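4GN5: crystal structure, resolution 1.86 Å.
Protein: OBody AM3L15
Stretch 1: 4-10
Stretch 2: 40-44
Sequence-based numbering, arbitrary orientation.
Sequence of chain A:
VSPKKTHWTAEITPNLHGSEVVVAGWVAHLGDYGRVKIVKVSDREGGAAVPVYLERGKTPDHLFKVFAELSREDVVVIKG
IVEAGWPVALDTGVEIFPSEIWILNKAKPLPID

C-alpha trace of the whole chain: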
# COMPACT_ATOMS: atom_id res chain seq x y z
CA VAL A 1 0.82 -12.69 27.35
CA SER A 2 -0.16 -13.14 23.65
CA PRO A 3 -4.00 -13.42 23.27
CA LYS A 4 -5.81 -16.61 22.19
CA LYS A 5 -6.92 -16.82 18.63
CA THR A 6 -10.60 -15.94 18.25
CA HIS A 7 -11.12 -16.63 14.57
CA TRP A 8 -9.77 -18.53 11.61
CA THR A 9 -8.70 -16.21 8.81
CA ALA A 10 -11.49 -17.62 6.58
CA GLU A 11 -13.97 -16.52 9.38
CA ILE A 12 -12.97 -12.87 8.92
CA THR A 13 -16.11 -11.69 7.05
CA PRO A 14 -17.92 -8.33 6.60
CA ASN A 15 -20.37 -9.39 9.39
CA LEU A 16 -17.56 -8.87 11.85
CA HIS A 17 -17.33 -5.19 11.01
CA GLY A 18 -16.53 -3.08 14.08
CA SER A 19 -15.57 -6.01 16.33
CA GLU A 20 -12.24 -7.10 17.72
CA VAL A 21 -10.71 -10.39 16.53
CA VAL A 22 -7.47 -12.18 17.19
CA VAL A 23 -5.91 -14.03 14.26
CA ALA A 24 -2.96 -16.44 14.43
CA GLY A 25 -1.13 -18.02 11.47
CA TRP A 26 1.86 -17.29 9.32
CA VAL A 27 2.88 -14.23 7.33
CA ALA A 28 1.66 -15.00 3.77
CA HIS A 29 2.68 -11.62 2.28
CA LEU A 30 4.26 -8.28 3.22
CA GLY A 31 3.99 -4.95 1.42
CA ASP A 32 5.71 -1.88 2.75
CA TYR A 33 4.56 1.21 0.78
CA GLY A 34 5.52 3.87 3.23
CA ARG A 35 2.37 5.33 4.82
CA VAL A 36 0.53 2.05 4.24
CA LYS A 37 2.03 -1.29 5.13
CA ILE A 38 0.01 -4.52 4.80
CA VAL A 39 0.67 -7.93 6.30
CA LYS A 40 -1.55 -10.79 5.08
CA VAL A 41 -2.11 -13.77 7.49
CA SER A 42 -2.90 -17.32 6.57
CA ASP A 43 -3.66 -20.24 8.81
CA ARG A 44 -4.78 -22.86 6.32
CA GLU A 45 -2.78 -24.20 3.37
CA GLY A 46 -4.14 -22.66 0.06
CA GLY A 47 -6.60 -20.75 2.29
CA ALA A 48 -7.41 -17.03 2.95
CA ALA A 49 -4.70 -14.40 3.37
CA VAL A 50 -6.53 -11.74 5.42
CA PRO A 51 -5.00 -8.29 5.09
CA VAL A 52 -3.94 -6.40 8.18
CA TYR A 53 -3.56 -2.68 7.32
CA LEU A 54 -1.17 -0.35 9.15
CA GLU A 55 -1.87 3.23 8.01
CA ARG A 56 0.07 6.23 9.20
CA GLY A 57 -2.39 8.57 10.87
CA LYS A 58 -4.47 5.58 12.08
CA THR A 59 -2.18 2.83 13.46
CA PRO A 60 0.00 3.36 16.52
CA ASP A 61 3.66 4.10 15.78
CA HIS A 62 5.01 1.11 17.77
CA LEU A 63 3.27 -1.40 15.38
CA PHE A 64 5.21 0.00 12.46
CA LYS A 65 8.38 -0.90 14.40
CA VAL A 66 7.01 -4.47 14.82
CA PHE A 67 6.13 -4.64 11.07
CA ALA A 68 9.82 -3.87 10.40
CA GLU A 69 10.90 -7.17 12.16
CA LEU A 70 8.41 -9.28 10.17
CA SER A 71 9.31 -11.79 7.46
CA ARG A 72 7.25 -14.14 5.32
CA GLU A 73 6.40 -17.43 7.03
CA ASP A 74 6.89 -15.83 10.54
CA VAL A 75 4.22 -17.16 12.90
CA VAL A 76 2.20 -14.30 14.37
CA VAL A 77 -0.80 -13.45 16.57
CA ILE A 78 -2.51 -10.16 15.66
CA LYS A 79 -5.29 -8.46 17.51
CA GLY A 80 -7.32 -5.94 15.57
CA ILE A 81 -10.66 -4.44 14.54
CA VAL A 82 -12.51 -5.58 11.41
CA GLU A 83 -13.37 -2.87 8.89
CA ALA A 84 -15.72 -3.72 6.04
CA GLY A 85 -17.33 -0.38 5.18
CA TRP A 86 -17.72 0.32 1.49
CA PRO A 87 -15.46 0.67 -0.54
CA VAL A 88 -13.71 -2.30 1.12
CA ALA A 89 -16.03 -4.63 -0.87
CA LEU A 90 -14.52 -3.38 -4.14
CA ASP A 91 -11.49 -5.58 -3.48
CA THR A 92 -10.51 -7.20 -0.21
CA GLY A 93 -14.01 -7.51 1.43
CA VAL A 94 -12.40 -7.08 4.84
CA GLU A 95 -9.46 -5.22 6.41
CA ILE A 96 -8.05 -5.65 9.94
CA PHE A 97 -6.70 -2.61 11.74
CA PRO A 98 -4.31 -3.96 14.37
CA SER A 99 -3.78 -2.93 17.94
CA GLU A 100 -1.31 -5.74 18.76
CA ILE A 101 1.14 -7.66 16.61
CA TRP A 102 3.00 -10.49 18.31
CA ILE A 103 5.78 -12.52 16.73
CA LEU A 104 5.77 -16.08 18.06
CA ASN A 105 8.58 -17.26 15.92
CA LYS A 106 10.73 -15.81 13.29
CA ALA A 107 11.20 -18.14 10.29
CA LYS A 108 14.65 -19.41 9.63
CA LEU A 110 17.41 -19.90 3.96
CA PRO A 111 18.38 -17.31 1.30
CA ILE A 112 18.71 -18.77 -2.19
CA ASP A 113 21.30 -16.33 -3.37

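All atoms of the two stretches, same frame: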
# COMPACT_ATOMS: atom_id res chain seq x y z
N LYS A 4 -5.35 -15.42 22.88
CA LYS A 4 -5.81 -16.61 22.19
C LYS A 4 -6.52 -16.22 20.92
O LYS A 4 -7.22 -15.20 20.84
CB LYS A 4 -6.73 -17.48 23.05
N LYS A 5 -6.33 -17.03 19.91
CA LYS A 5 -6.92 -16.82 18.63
C LYS A 5 -8.41 -16.90 18.82
O LYS A 5 -8.88 -17.76 19.50
CB LYS A 5 -6.41 -17.88 17.67
CG LYS A 5 -7.36 -18.36 16.65
CD LYS A 5 -6.73 -19.49 15.89
CE LYS A 5 -7.57 -19.98 14.77
NZ LYS A 5 -6.94 -21.13 14.13
N THR A 6 -9.14 -15.95 18.24
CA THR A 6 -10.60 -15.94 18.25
C THR A 6 -11.27 -16.42 16.98
O THR A 6 -12.41 -16.84 17.03
CB THR A 6 -11.17 -14.54 18.57
OG1 THR A 6 -10.76 -13.62 17.58
CG2 THR A 6 -10.73 -14.05 19.93
N HIS A 7 -10.56 -16.30 15.87
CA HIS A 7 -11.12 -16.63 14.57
C HIS A 7 -10.10 -17.19 13.62
O HIS A 7 -8.97 -16.82 13.66
CB HIS A 7 -11.67 -15.39 13.89
CG HIS A 7 -12.85 -14.80 14.58
ND1 HIS A 7 -12.73 -14.03 15.71
CD2 HIS A 7 -14.16 -14.85 14.29
CE1 HIS A 7 -13.92 -13.64 16.08
NE2 HIS A 7 -14.81 -14.12 15.24
N TRP A 8 -10.55 -18.07 12.75
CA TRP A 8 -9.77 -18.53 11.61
C TRP A 8 -9.82 -17.42 10.57
O TRP A 8 -10.81 -16.73 10.46
CB TRP A 8 -10.38 -19.80 11.04
CG TRP A 8 -10.21 -21.02 11.90
CD1 TRP A 8 -11.07 -21.48 12.83
CD2 TRP A 8 -9.12 -21.93 11.89
NE1 TRP A 8 -10.59 -22.61 13.40
CE2 TRP A 8 -9.38 -22.91 12.85
CE3 TRP A 8 -7.93 -22.01 11.16
CZ2 TRP A 8 -8.52 -23.95 13.10
CZ3 TRP A 8 -7.08 -23.04 11.41
CH2 TRP A 8 -7.38 -24.00 12.37
N THR A 9 -8.75 -17.27 9.80
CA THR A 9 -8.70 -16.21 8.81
C THR A 9 -9.88 -16.27 7.85
O THR A 9 -10.41 -15.26 7.50
CB THR A 9 -7.36 -16.18 8.06
OG1 THR A 9 -7.23 -17.35 7.28
CG2 THR A 9 -6.23 -16.10 9.02
N ALA A 10 -10.29 -17.46 7.44
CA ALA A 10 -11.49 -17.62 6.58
C ALA A 10 -12.81 -17.15 7.29
O ALA A 10 -13.81 -16.95 6.63
CB ALA A 10 -11.65 -19.08 6.10
N LYS A 40 -0.46 -9.85 5.30
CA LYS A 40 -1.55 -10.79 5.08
C LYS A 40 -1.25 -12.08 5.87
O LYS A 40 -0.13 -12.56 5.83
CB LYS A 40 -1.66 -11.08 3.60
CG LYS A 40 -1.78 -9.85 2.75
CD LYS A 40 -2.27 -10.25 1.34
CE LYS A 40 -2.24 -8.96 0.54
NZ LYS A 40 -2.89 -9.18 -0.76
N VAL A 41 -2.26 -12.61 6.57
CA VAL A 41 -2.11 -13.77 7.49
C VAL A 41 -2.88 -14.94 6.95
O VAL A 41 -4.06 -14.80 6.58
CB VAL A 41 -2.66 -13.47 8.94
CG1 VAL A 41 -2.46 -14.69 9.91
CG2 VAL A 41 -1.95 -12.29 9.49
N SER A 42 -2.23 -16.10 6.93
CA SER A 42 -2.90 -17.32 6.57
C SER A 42 -2.74 -18.29 7.71
O SER A 42 -1.74 -18.27 8.42
CB SER A 42 -2.32 -17.90 5.28
OG SER A 42 -2.59 -17.00 4.19
N ASP A 43 -3.77 -19.13 7.89
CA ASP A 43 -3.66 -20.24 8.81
C ASP A 43 -4.08 -21.60 8.25
O ASP A 43 -4.10 -22.61 8.97
CB ASP A 43 -4.47 -19.93 10.06
CG ASP A 43 -5.90 -19.57 9.75
OD1 ASP A 43 -6.41 -19.73 8.61
OD2 ASP A 43 -6.52 -19.13 10.72
N ARG A 44 -4.39 -21.63 6.96
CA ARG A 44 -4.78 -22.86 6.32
C ARG A 44 -4.04 -22.92 4.98
O ARG A 44 -3.92 -21.89 4.27
CB ARG A 44 -6.30 -22.86 6.13
CG ARG A 44 -6.80 -24.13 5.58
CD ARG A 44 -8.30 -24.20 5.50
NE ARG A 44 -8.62 -25.44 4.79
CZ ARG A 44 -9.29 -25.52 3.65
NH1 ARG A 44 -9.51 -26.72 3.11
NH2 ARG A 44 -9.80 -24.40 3.07
O HOH W 1 -6.34 -16.93 12.78
O HOH W 2 -9.06 -20.10 7.83

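The contact between residues 4-10 and 40-44 centres on one carboxylate, that of Asp43, just past the end of the strand 40-42. With chi1 at 54° (p), Asp43 reaches the start of the 3-10 segment at Thr9 and accepts two hydrogen bonds from that residue: Thr9 N donates to Asp43 OD2 (3.0 Å, N-H...O angle 162°), and Thr9 OG1 donates to Asp43 OD1 (2.8 Å). The p rotamer of Thr9 (chi1 66°) places its hydroxyl for this, so backbone and side chain of one residue engage both carboxylate oxygens. Aspartate suits the site because its short side chain presents two acceptors to two donors.

Two waters extend the network. Water 2 donates to Asp43 OD1 (2.8 Å) and accepts from Ala10 N (2.9 Å), so the next backbone amide is satisfied through solvent. Water 1 lies 2.8 Å from His7 O and 3.0 Å from Asp43 OD2; both oxygens are acceptors within its reach, among more than its two protons can serve. Lys5, extended from chi2 to chi4, brings NZ to 4.0 Å from Asp43 OD2, a long salt bridge that adds positive charge beside the carboxylate.

Van der Waals contacts complete the interface. Thr9 is buried, and its methyl CG2 lies 3.5 Å from Val41 O and 4.1 Å from Val41 CG1; threonine thus supplies a hydroxyl for Asp43 and a methyl for the strand. Trp8 lies obliquely to the carboxylate, with CE3 3.2 Å from Asp43 OD2. Ser42 CB points away from residues 4-10, and its OG is hydrogen-bonded elsewhere in the structure. Away from the contact, Thr6 OG1 and His7 ND1 share a hydrogen bond of 2.7 Å. Of the 245 Å² buried in total, Asp43 and Thr9 contribute 89 and 70 Å².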